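Local coordinates for BH1974 protein (Bacillus halodurans, PDB 3ON5) that probably helps mature molybdenum hydroxylases of the xanthine dehydrogenase type, as other members of the XdhC/CoxI family do, though its own activity is not established, at residues A[39-44]-A[66-71]; A[74-79]-A[93-98]; A[118-123]-A[145-150]; A[158-161]-A[167-170]. All blocks are in the same frame, centred on the assembly; numbering follows the deposited sequence.

Contact 1 (A[39-44]-A[66-71]); sequences ATIIHV and GLLSGG
Ile-41, on strand 36-46, and Leu-68, in the loop between strand 64-65 and helix 73-87, bring their CA atoms to 7.7 Å, a spacing with no backbone bond across the gap that leaves the work to side chains. This is loop-on-sheet packing in the XdhC/CoxI family region: the loop lies against the middle strand of a five-stranded antiparallel sheet. Ala-39 and Ile-41, two apart on the strand, present their side chains to the loop, while Thr-40 between them turns to the other face. Leu-68 answers with both methyls. Its CD1 lies 4.0 Å from Ala-39 CB, whereas its CD2 reaches Ile-41 CD1 at 3.7 Å. The Leu-68 and Ile-41 side chains slide past each other in opposite directions. In Ile-41 the longer branch does the touching: CG1 is anti to the carbonyl carbon (chi1 -56°), and CD1 extends onward from it. With an alanine here the CG1-CD1 arm is absent, and Leu-68 CD2 would probably lose the contacts Ile-41 makes with it, opening a gap between strand and loop. On the other face Ile-42 packs on Phe-192 of strand 191-196. Within the sheet, Ile-42 and His-43 both face Ser-116, a classic beta bulge. The loop itself is gripped from the start of the following helix, since Glu-74 OE2 accepts the backbone N-H groups of Leu-68, Ser-69 and Gly-70. Close to the backbone of the loop, Ile-41 CD1 also sits 3.9 Å from Leu-68 CB.

Contact 2 (A[74-79]-A[93-98]); sequences ETDLTI and VVYDLS
Strand 91-96 meets helix 73-87 chiefly through Tyr-95, which reaches across to Asp-76 and Leu-77. The approach begins at Val-93, whose CB points to the helix and whose CA is 8.4 Å from Leu-77 CA. Val-94 faces the other side of the sheet. Tyr-95 then points back at the helix, its CG anti to the carbonyl carbon (chi1 -72°), a setting that carries the hydroxyl up to the helix surface. There OH donates to Asp-76 OD2 at 2.6 Å. The oxygen is met on its anti side, 28° out of the carboxylate plane, and the carboxylate stands almost perpendicular to the ring at 87°. Leu-77 closes the other ring edge: its CD2 is 3.6 Å from Tyr-95 CE2, so the phenol end is flanked by an acid beside CE1 and a methyl beside CE2. Leu-73, Lys-80 and Leu-103 pack round the same ring. Asp-96 turns outward again. Leu-97 follows with its side chain on Leu-73, and Ser-98 OG turns back to donate to Asp-96 OD1 at 2.7 Å, from above the carboxylate plane. On the helix, Thr-78 OG1 bonds back to Glu-74 O at 2.8 Å, one turn earlier. Thr-75 and Ile-79 pack on Ile-79 of a third subunit. Such a helix, laid over an antiparallel sheet and pinned to an outermost strand by a buried tyrosine, is a two-layer alpha/beta arrangement.

Contact 3 (A[118-123]-A[145-150]); sequences LLEPVD and HVKKLS
The ammonium of Lys-147 bridges two flat groups, the carboxylate of Glu-120 across the contact and the imidazole of His-145 two residues back on its own strand. It meets the imidazole at the edge, in the ring plane, with Lys-147 NZ 3.0 Å from His-145 NE2. The ring of Phe-160 stacks on this imidazole, and His-145 ND1 bonds to the carbonyl of Ala-159. With NE2 accepting, a neutral ring carrying its proton on ND1 is likely. On the acid side, Lys-147 NZ donates to the syn lone pair of Glu-120 OE1 at 2.6 Å, forming a salt bridge in which the two side chains come from opposite directions. Glu-120 and Lys-147 are both buried, so each charge probably depends on the other. The strands belong to two separate antiparallel sheets; segments 118-121 and 145-149 run 103° apart in direction, their axes 11.6 Å apart at closest. Leu-118, its CG anti to the backbone N (chi1 171°), fills the neighbouring part of this interface. Its CD2 touches Lys-147 CD at 3.7 Å and Leu-149 CD2 at 3.8 Å. Lys-147 runs extended past that methyl and bends only at its last torsion, chi4 -66°, which brings NZ to the carboxylate.

Contact 4 (A[158-161]-A[167-170]); sequences YAFI and YFGE
Phe-160 and Phe-168 face each other as a hydrogen-bonded antiparallel pair, and their rings are set differently. Phe-168 holds its CG between the backbone N and the carbonyl carbon (chi1 61°), a crowded position that lays the ring back over its partner strand. Phe-160 CB then sits over the centre of that ring, 3.6 Å from the centroid, a CH-pi contact. The two rings themselves are near parallel, at 24°, but slid so far apart that they barely overlap. Strands 155-161 and 167-168 form a beta hairpin here, with 167-168 at the outer side of the four-stranded central-domain sheet. Phe-160 N bonds to Phe-168 O at 2.7 Å, and Phe-168 N returns a bond to Phe-160 O at 2.8 Å. A serine in place of Phe-168 would probably leave Phe-160 CB without its aromatic cover and Arg-132 without its cation-pi partner. Tyr-158 adopts the same first torsion as Phe-168, and its ring takes Glu-170 CB over one face, 4.0 Å from the centroid. The Glu-170 side chain runs alongside in the same direction and bends at chi2 (-60°); its OE2 bonds to His-129. On the opposite face of the hairpin, Ile-161 CG1 lies 4.1 Å from Tyr-167 CB.

How the contacts relate
The four contacts follow one another along the chain without overlap. Contacts 1 and 2, with centres 9 Å apart, lie in the XdhC/CoxI region and sit on the same side of the five-stranded sheet, joined where Leu-68 of the loop packs on Leu-77 of the helix. Contact 3, about 15 Å from contact 1 centre to centre, uses strand 113-121, which lies between the strands of contacts 1 and 2, and carries the packing over to the four-stranded sheet. Contact 4 continues that second sheet, its centre 11 Å from that of contact 3, with strand 155-161 beside strand 143-149. The centres of contacts 2 and 4 are about 28 Å apart and the two do not touch; contact 3 has one segment in each sheet and so joins the two layers.

Contact 1 (A[39-44]-A[66-71])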
loop_
_atom_site.group_PDB
_atom_site.type_symbol
_atom_site.label_atom_id
_atom_site.label_comp_id
_atom_site.label_asym_id
_atom_site.label_seq_id
_atom_site.Cartn_x
_atom_site.Cartn_y
_atom_site.Cartn_z
ATOM N N ALA A 39 21.675 -14.782 -2.907
ATOM C CA ALA A 39 22.845 -13.917 -3.076
ATOM C C ALA A 39 23.655 -13.906 -1.808
ATOM O O ALA A 39 23.096 -13.705 -0.740
ATOM C CB ALA A 39 22.432 -12.508 -3.454
ATOM N N THR A 40 24.960 -14.162 -1.912
ATOM C CA THR A 40 25.857 -14.193 -0.759
ATOM C C THR A 40 27.088 -13.348 -1.069
ATOM O O THR A 40 27.690 -13.500 -2.138
ATOM C CB THR A 40 26.225 -15.651 -0.404
ATOM O OG1 THR A 40 25.035 -16.418 -0.271
ATOM C CG2 THR A 40 27.034 -15.769 0.877
ATOM N N ILE A 41 27.457 -12.458 -0.131
ATOM C CA ILE A 41 28.672 -11.654 -0.261
ATOM C C ILE A 41 29.836 -12.565 0.128
ATOM O O ILE A 41 30.031 -12.831 1.316
ATOM C CB ILE A 41 28.638 -10.331 0.550
ATOM C CG1 ILE A 41 27.436 -9.477 0.174
ATOM C CG2 ILE A 41 29.902 -9.560 0.294
ATOM C CD1 ILE A 41 27.281 -8.273 1.058
ATOM N N ILE A 42 30.564 -13.074 -0.877
ATOM C CA ILE A 42 31.664 -14.018 -0.669
ATOM C C ILE A 42 33.001 -13.277 -0.524
ATOM O O ILE A 42 33.986 -13.910 -0.125
ATOM C CB ILE A 42 31.747 -15.076 -1.793
ATOM C CG1 ILE A 42 31.972 -14.420 -3.188
ATOM C CG2 ILE A 42 30.507 -15.981 -1.746
ATOM C CD1 ILE A 42 32.170 -15.357 -4.337
ATOM N N HIS A 43 33.050 -11.960 -0.848
ATOM C CA HIS A 43 34.262 -11.145 -0.688
ATOM C C HIS A 43 33.930 -9.653 -0.661
ATOM O O HIS A 43 33.007 -9.192 -1.350
ATOM C CB HIS A 43 35.289 -11.418 -1.788
ATOM C CG HIS A 43 36.654 -10.888 -1.462
ATOM N ND1 HIS A 43 37.411 -11.425 -0.419
ATOM C CD2 HIS A 43 37.388 -9.926 -2.081
ATOM C CE1 HIS A 43 38.552 -10.749 -0.419
ATOM N NE2 HIS A 43 38.592 -9.848 -1.408
ATOM N N VAL A 44 34.686 -8.905 0.164
ATOM C CA VAL A 44 34.564 -7.457 0.321
ATOM C C VAL A 44 35.952 -6.855 0.331
ATOM O O VAL A 44 36.831 -7.316 1.065
ATOM C CB VAL A 44 33.765 -7.034 1.587
ATOM C CG1 VAL A 44 33.828 -5.530 1.829
ATOM C CG2 VAL A 44 32.323 -7.452 1.495
ATOM N N GLY A 66 16.147 -9.511 2.819
ATOM C CA GLY A 66 17.457 -8.997 3.216
ATOM C C GLY A 66 17.933 -7.897 2.279
ATOM O O GLY A 66 17.234 -7.546 1.314
ATOM N N LEU A 67 19.105 -7.292 2.589
ATOM C CA LEU A 67 19.771 -6.302 1.719
ATOM C C LEU A 67 21.281 -6.458 1.889
ATOM O O LEU A 67 21.745 -6.993 2.909
ATOM C CB LEU A 67 19.342 -4.818 1.884
ATOM C CG LEU A 67 19.728 -4.060 3.153
ATOM C CD1 LEU A 67 19.879 -2.573 2.885
ATOM C CD2 LEU A 67 18.743 -4.315 4.248
ATOM N N LEU A 68 22.033 -6.018 0.867
ATOM C CA LEU A 68 23.489 -6.128 0.821
ATOM C C LEU A 68 24.150 -4.725 0.684
ATOM O O LEU A 68 25.265 -4.506 1.185
ATOM C CB LEU A 68 23.905 -7.059 -0.349
ATOM C CG LEU A 68 23.336 -8.503 -0.368
ATOM C CD1 LEU A 68 23.798 -9.246 -1.581
ATOM C CD2 LEU A 68 23.720 -9.296 0.875
ATOM N N SER A 69 23.449 -3.788 0.012
ATOM C CA SER A 69 23.895 -2.413 -0.202
ATOM C C SER A 69 22.797 -1.426 0.218
ATOM O O SER A 69 23.054 -0.542 1.039
ATOM C CB SER A 69 24.295 -2.187 -1.662
ATOM O OG SER A 69 24.689 -0.850 -1.942
ATOM N N GLY A 70 21.595 -1.594 -0.334
ATOM C CA GLY A 70 20.469 -0.705 -0.089
ATOM C C GLY A 70 20.382 0.393 -1.131
ATOM O O GLY A 70 19.505 1.266 -1.043
ATOM N N GLY A 71 21.299 0.344 -2.106
ATOM C CA GLY A 71 21.369 1.279 -3.222
ATOM C C GLY A 71 20.678 0.748 -4.465
ATOM O O GLY A 71 19.618 0.110 -4.380
#

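Contact 2 (A[74-79]-A[93-98])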
loop_
_atom_site.group_PDB
_atom_site.type_symbol
_atom_site.label_atom_id
_atom_site.label_comp_id
_atom_site.label_asym_id
_atom_site.label_seq_id
_atom_site.Cartn_x
_atom_site.Cartn_y
_atom_site.Cartn_z
ATOM N N GLU A 74 20.839 -3.766 -5.900
ATOM C CA GLU A 74 19.752 -4.736 -5.795
ATOM C C GLU A 74 18.933 -4.790 -7.079
ATOM O O GLU A 74 18.389 -5.844 -7.419
ATOM C CB GLU A 74 18.829 -4.415 -4.605
ATOM C CG GLU A 74 19.402 -4.693 -3.215
ATOM C CD GLU A 74 20.533 -3.851 -2.646
ATOM O OE1 GLU A 74 20.834 -2.770 -3.203
ATOM O OE2 GLU A 74 21.080 -4.252 -1.593
ATOM N N THR A 75 18.892 -3.658 -7.794
ATOM C CA THR A 75 18.171 -3.476 -9.048
ATOM C C THR A 75 18.855 -4.300 -10.158
ATOM O O THR A 75 18.152 -4.914 -10.964
ATOM C CB THR A 75 18.101 -1.978 -9.388
ATOM O OG1 THR A 75 17.718 -1.230 -8.219
ATOM C CG2 THR A 75 17.140 -1.686 -10.531
ATOM N N ASP A 76 20.218 -4.332 -10.176
ATOM C CA ASP A 76 21.003 -5.084 -11.166
ATOM C C ASP A 76 21.010 -6.585 -10.831
ATOM O O ASP A 76 20.841 -7.417 -11.733
ATOM C CB ASP A 76 22.444 -4.557 -11.264
ATOM C CG ASP A 76 23.256 -5.189 -12.386
ATOM O OD1 ASP A 76 22.801 -5.139 -13.553
ATOM O OD2 ASP A 76 24.364 -5.693 -12.105
ATOM N N LEU A 77 21.194 -6.924 -9.542
ATOM C CA LEU A 77 21.172 -8.304 -9.075
ATOM C C LEU A 77 19.878 -8.998 -9.467
ATOM O O LEU A 77 19.937 -10.125 -9.934
ATOM C CB LEU A 77 21.357 -8.383 -7.563
ATOM C CG LEU A 77 22.755 -8.146 -7.033
ATOM C CD1 LEU A 77 22.760 -8.124 -5.505
ATOM C CD2 LEU A 77 23.711 -9.218 -7.531
ATOM N N THR A 78 18.727 -8.307 -9.356
ATOM C CA THR A 78 17.406 -8.838 -9.698
ATOM C C THR A 78 17.413 -9.412 -11.130
ATOM O O THR A 78 16.865 -10.496 -11.357
ATOM C CB THR A 78 16.363 -7.748 -9.534
ATOM O OG1 THR A 78 16.264 -7.444 -8.146
ATOM C CG2 THR A 78 15.005 -8.167 -10.029
ATOM N N ILE A 79 18.059 -8.700 -12.067
ATOM C CA ILE A 79 18.166 -9.102 -13.465
ATOM C C ILE A 79 19.127 -10.289 -13.533
ATOM O O ILE A 79 18.802 -11.282 -14.191
ATOM C CB ILE A 79 18.599 -7.892 -14.374
ATOM C CG1 ILE A 79 17.409 -6.939 -14.666
ATOM C CG2 ILE A 79 19.162 -8.357 -15.728
ATOM C CD1 ILE A 79 16.732 -6.242 -13.499
ATOM N N VAL A 93 29.261 -12.080 -9.302
ATOM C CA VAL A 93 29.176 -10.749 -9.887
ATOM C C VAL A 93 29.992 -9.831 -9.002
ATOM O O VAL A 93 29.849 -9.875 -7.784
ATOM C CB VAL A 93 27.716 -10.257 -10.089
ATOM C CG1 VAL A 93 27.685 -8.980 -10.926
ATOM C CG2 VAL A 93 26.864 -11.328 -10.764
ATOM N N VAL A 94 30.889 -9.044 -9.607
ATOM C CA VAL A 94 31.733 -8.095 -8.872
ATOM C C VAL A 94 31.194 -6.692 -9.129
ATOM O O VAL A 94 30.914 -6.329 -10.279
ATOM C CB VAL A 94 33.236 -8.212 -9.210
ATOM C CG1 VAL A 94 34.065 -7.288 -8.330
ATOM C CG2 VAL A 94 33.716 -9.653 -9.043
ATOM N N TYR A 95 31.022 -5.927 -8.044
ATOM C CA TYR A 95 30.511 -4.571 -8.098
ATOM C C TYR A 95 31.468 -3.557 -7.529
ATOM O O TYR A 95 31.738 -3.594 -6.330
ATOM C CB TYR A 95 29.206 -4.481 -7.314
ATOM C CG TYR A 95 28.046 -5.149 -7.990
ATOM C CD1 TYR A 95 27.284 -4.472 -8.936
ATOM C CD2 TYR A 95 27.657 -6.440 -7.634
ATOM C CE1 TYR A 95 26.184 -5.068 -9.539
ATOM C CE2 TYR A 95 26.553 -7.048 -8.226
ATOM C CZ TYR A 95 25.826 -6.358 -9.187
ATOM O OH TYR A 95 24.748 -6.931 -9.810
ATOM N N ASP A 96 31.946 -2.611 -8.362
ATOM C CA ASP A 96 32.720 -1.485 -7.838
ATOM C C ASP A 96 31.706 -0.485 -7.312
ATOM O O ASP A 96 31.053 0.187 -8.125
ATOM C CB ASP A 96 33.667 -0.873 -8.887
ATOM C CG ASP A 96 34.616 0.181 -8.331
ATOM O OD1 ASP A 96 34.674 0.340 -7.072
ATOM O OD2 ASP A 96 35.365 0.790 -9.139
ATOM N N LEU A 97 31.479 -0.425 -5.995
ATOM C CA LEU A 97 30.419 0.414 -5.433
ATOM C C LEU A 97 30.703 1.912 -5.570
ATOM O O LEU A 97 29.755 2.696 -5.517
ATOM C CB LEU A 97 30.173 0.082 -3.961
ATOM C CG LEU A 97 29.739 -1.380 -3.668
ATOM C CD1 LEU A 97 29.424 -1.566 -2.190
ATOM C CD2 LEU A 97 28.524 -1.808 -4.503
ATOM N N SER A 98 31.967 2.302 -5.791
ATOM C CA SER A 98 32.395 3.693 -5.953
ATOM C C SER A 98 32.000 4.229 -7.343
ATOM O O SER A 98 31.384 5.293 -7.437
ATOM C CB SER A 98 33.899 3.801 -5.736
ATOM O OG SER A 98 34.637 2.969 -6.617
#

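Contact 3 (A[118-123]-A[145-150])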
loop_
_atom_site.group_PDB
_atom_site.type_symbol
_atom_site.label_atom_id
_atom_site.label_comp_id
_atom_site.label_asym_id
_atom_site.label_seq_id
_atom_site.Cartn_x
_atom_site.Cartn_y
_atom_site.Cartn_z
ATOM N N LEU A 118 27.855 -13.857 -4.880
ATOM C CA LEU A 118 27.654 -15.174 -5.487
ATOM C C LEU A 118 26.155 -15.499 -5.516
ATOM O O LEU A 118 25.518 -15.612 -4.458
ATOM C CB LEU A 118 28.444 -16.280 -4.762
ATOM C CG LEU A 118 28.153 -17.751 -5.171
ATOM C CD1 LEU A 118 28.657 -18.070 -6.578
ATOM C CD2 LEU A 118 28.785 -18.696 -4.214
ATOM N N LEU A 119 25.609 -15.662 -6.738
ATOM C CA LEU A 119 24.197 -15.968 -6.977
ATOM C C LEU A 119 24.038 -17.460 -7.266
ATOM O O LEU A 119 24.671 -17.968 -8.187
ATOM C CB LEU A 119 23.657 -15.108 -8.143
ATOM C CG LEU A 119 23.639 -13.588 -7.919
ATOM C CD1 LEU A 119 23.712 -12.849 -9.200
ATOM C CD2 LEU A 119 22.428 -13.158 -7.185
ATOM N N GLU A 120 23.255 -18.166 -6.430
ATOM C CA GLU A 120 22.980 -19.606 -6.535
ATOM C C GLU A 120 21.505 -19.879 -6.682
ATOM O O GLU A 120 20.733 -19.396 -5.850
ATOM C CB GLU A 120 23.488 -20.359 -5.310
ATOM C CG GLU A 120 24.991 -20.469 -5.215
ATOM C CD GLU A 120 25.415 -20.995 -3.861
ATOM O OE1 GLU A 120 25.179 -20.279 -2.859
ATOM O OE2 GLU A 120 25.950 -22.127 -3.797
ATOM N N PRO A 121 21.063 -20.666 -7.697
ATOM C CA PRO A 121 19.625 -20.967 -7.779
ATOM C C PRO A 121 19.242 -21.953 -6.688
ATOM O O PRO A 121 19.904 -22.984 -6.539
ATOM C CB PRO A 121 19.449 -21.543 -9.185
ATOM C CG PRO A 121 20.804 -21.987 -9.615
ATOM C CD PRO A 121 21.840 -21.341 -8.761
ATOM N N VAL A 122 18.228 -21.610 -5.875
ATOM C CA VAL A 122 17.750 -22.522 -4.838
ATOM C C VAL A 122 16.938 -23.598 -5.555
ATOM O O VAL A 122 15.717 -23.481 -5.685
ATOM C CB VAL A 122 16.972 -21.844 -3.683
ATOM C CG1 VAL A 122 16.548 -22.869 -2.630
ATOM C CG2 VAL A 122 17.813 -20.746 -3.041
ATOM N N ASP A 123 17.656 -24.604 -6.100
ATOM C CA ASP A 123 17.086 -25.735 -6.819
ATOM C C ASP A 123 16.520 -26.736 -5.805
ATOM O O ASP A 123 16.704 -26.541 -4.597
ATOM C CB ASP A 123 18.133 -26.377 -7.756
ATOM C CG ASP A 123 19.448 -26.883 -7.170
ATOM O OD1 ASP A 123 19.525 -27.065 -5.938
ATOM O OD2 ASP A 123 20.381 -27.169 -7.961
ATOM N N HIS A 145 29.191 -24.597 6.839
ATOM C CA HIS A 145 28.999 -24.623 5.398
ATOM C C HIS A 145 30.265 -24.214 4.674
ATOM O O HIS A 145 30.952 -23.294 5.107
ATOM C CB HIS A 145 27.839 -23.696 5.017
ATOM C CG HIS A 145 27.543 -23.643 3.549
ATOM N ND1 HIS A 145 27.340 -24.794 2.812
ATOM C CD2 HIS A 145 27.333 -22.572 2.749
ATOM C CE1 HIS A 145 27.054 -24.390 1.589
ATOM N NE2 HIS A 145 27.036 -23.064 1.506
ATOM N N VAL A 146 30.560 -24.895 3.559
ATOM C CA VAL A 146 31.718 -24.612 2.721
ATOM C C VAL A 146 31.312 -24.739 1.245
ATOM O O VAL A 146 30.596 -25.669 0.874
ATOM C CB VAL A 146 32.941 -25.517 3.068
ATOM C CG1 VAL A 146 32.633 -27.015 2.929
ATOM C CG2 VAL A 146 34.183 -25.132 2.253
ATOM N N LYS A 147 31.769 -23.794 0.410
ATOM C CA LYS A 147 31.572 -23.833 -1.038
ATOM C C LYS A 147 32.924 -23.865 -1.737
ATOM O O LYS A 147 33.807 -23.100 -1.370
ATOM C CB LYS A 147 30.749 -22.639 -1.548
ATOM C CG LYS A 147 29.393 -22.403 -0.910
ATOM C CD LYS A 147 28.847 -21.098 -1.459
ATOM C CE LYS A 147 27.662 -20.518 -0.731
ATOM N NZ LYS A 147 26.452 -21.366 -0.839
ATOM N N LYS A 148 33.105 -24.761 -2.706
ATOM C CA LYS A 148 34.307 -24.846 -3.547
ATOM C C LYS A 148 33.930 -24.176 -4.854
ATOM O O LYS A 148 32.990 -24.618 -5.523
ATOM C CB LYS A 148 34.803 -26.299 -3.706
ATOM C CG LYS A 148 36.022 -26.461 -4.609
ATOM C CD LYS A 148 36.436 -27.925 -4.780
ATOM N N LEU A 149 34.583 -23.058 -5.173
ATOM C CA LEU A 149 34.240 -22.279 -6.361
ATOM C C LEU A 149 35.198 -22.554 -7.499
ATOM O O LEU A 149 36.353 -22.906 -7.254
ATOM C CB LEU A 149 34.254 -20.777 -6.031
ATOM C CG LEU A 149 33.566 -20.317 -4.724
ATOM C CD1 LEU A 149 33.888 -18.887 -4.433
ATOM C CD2 LEU A 149 32.062 -20.544 -4.743
ATOM N N SER A 150 34.720 -22.422 -8.746
ATOM C CA SER A 150 35.565 -22.553 -9.927
ATOM C C SER A 150 36.242 -21.213 -10.200
ATOM O O SER A 150 35.862 -20.193 -9.613
ATOM C CB SER A 150 34.760 -23.037 -11.134
ATOM O OG SER A 150 33.725 -22.145 -11.508
#

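Contact 4 (A[158-161]-A[167-170])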
loop_
_atom_site.group_PDB
_atom_site.type_symbol
_atom_site.label_atom_id
_atom_site.label_comp_id
_atom_site.label_asym_id
_atom_site.label_seq_id
_atom_site.Cartn_x
_atom_site.Cartn_y
_atom_site.Cartn_z
ATOM N N TYR A 158 29.697 -28.143 -2.654
ATOM C CA TYR A 158 29.289 -27.492 -1.423
ATOM C C TYR A 158 28.879 -28.562 -0.429
ATOM O O TYR A 158 28.362 -29.610 -0.824
ATOM C CB TYR A 158 28.188 -26.440 -1.638
ATOM C CG TYR A 158 26.835 -26.935 -2.105
ATOM C CD1 TYR A 158 25.894 -27.415 -1.194
ATOM C CD2 TYR A 158 26.427 -26.759 -3.426
ATOM C CE1 TYR A 158 24.615 -27.783 -1.599
ATOM C CE2 TYR A 158 25.143 -27.111 -3.840
ATOM C CZ TYR A 158 24.237 -27.608 -2.919
ATOM O OH TYR A 158 22.969 -27.946 -3.302
ATOM N N ALA A 159 29.150 -28.308 0.857
ATOM C CA ALA A 159 28.856 -29.233 1.940
ATOM C C ALA A 159 28.387 -28.496 3.195
ATOM O O ALA A 159 28.697 -27.313 3.406
ATOM C CB ALA A 159 30.095 -30.065 2.258
ATOM N N PHE A 160 27.643 -29.224 4.028
ATOM C CA PHE A 160 27.137 -28.797 5.325
ATOM C C PHE A 160 27.671 -29.782 6.345
ATOM O O PHE A 160 27.232 -30.930 6.366
ATOM C CB PHE A 160 25.607 -28.705 5.314
ATOM C CG PHE A 160 25.055 -27.760 4.278
ATOM C CD1 PHE A 160 24.896 -26.403 4.561
ATOM C CD2 PHE A 160 24.675 -28.225 3.020
ATOM C CE1 PHE A 160 24.355 -25.535 3.610
ATOM C CE2 PHE A 160 24.167 -27.349 2.056
ATOM C CZ PHE A 160 24.013 -26.011 2.356
ATOM N N ILE A 161 28.684 -29.360 7.119
ATOM C CA ILE A 161 29.405 -30.180 8.097
ATOM C C ILE A 161 28.797 -30.040 9.516
ATOM O O ILE A 161 28.527 -28.929 9.980
ATOM C CB ILE A 161 30.907 -29.743 8.086
ATOM C CG1 ILE A 161 31.505 -29.801 6.648
ATOM C CG2 ILE A 161 31.750 -30.548 9.100
ATOM C CD1 ILE A 161 32.712 -28.926 6.397
ATOM N N TYR A 167 28.627 -35.050 7.335
ATOM C CA TYR A 167 28.387 -33.910 6.445
ATOM C C TYR A 167 27.362 -34.265 5.377
ATOM O O TYR A 167 27.182 -35.438 5.081
ATOM C CB TYR A 167 29.697 -33.436 5.788
ATOM C CG TYR A 167 30.250 -34.348 4.716
ATOM C CD1 TYR A 167 31.085 -35.410 5.038
ATOM C CD2 TYR A 167 30.003 -34.101 3.371
ATOM C CE1 TYR A 167 31.623 -36.237 4.049
ATOM C CE2 TYR A 167 30.528 -34.929 2.374
ATOM C CZ TYR A 167 31.343 -35.993 2.717
ATOM O OH TYR A 167 31.850 -36.805 1.725
ATOM N N PHE A 168 26.675 -33.246 4.810
ATOM C CA PHE A 168 25.682 -33.437 3.746
ATOM C C PHE A 168 25.786 -32.316 2.698
ATOM O O PHE A 168 26.520 -31.355 2.908
ATOM C CB PHE A 168 24.264 -33.526 4.306
ATOM C CG PHE A 168 23.720 -32.347 5.060
ATOM C CD1 PHE A 168 23.891 -32.243 6.435
ATOM C CD2 PHE A 168 22.923 -31.402 4.422
ATOM C CE1 PHE A 168 23.319 -31.183 7.151
ATOM C CE2 PHE A 168 22.374 -30.328 5.137
ATOM C CZ PHE A 168 22.561 -30.238 6.500
ATOM N N GLY A 169 25.106 -32.478 1.563
ATOM C CA GLY A 169 25.139 -31.496 0.484
ATOM C C GLY A 169 25.486 -32.072 -0.875
ATOM O O GLY A 169 25.077 -33.192 -1.189
ATOM N N GLU A 170 26.230 -31.308 -1.698
ATOM C CA GLU A 170 26.658 -31.727 -3.037
ATOM C C GLU A 170 28.195 -31.722 -3.088
ATOM O O GLU A 170 28.819 -30.958 -3.831
ATOM C CB GLU A 170 26.033 -30.844 -4.144
ATOM C CG GLU A 170 24.516 -30.919 -4.216
ATOM C CD GLU A 170 23.886 -32.266 -4.494
ATOM O OE1 GLU A 170 24.407 -33.005 -5.360
ATOM O OE2 GLU A 170 22.827 -32.552 -3.888
#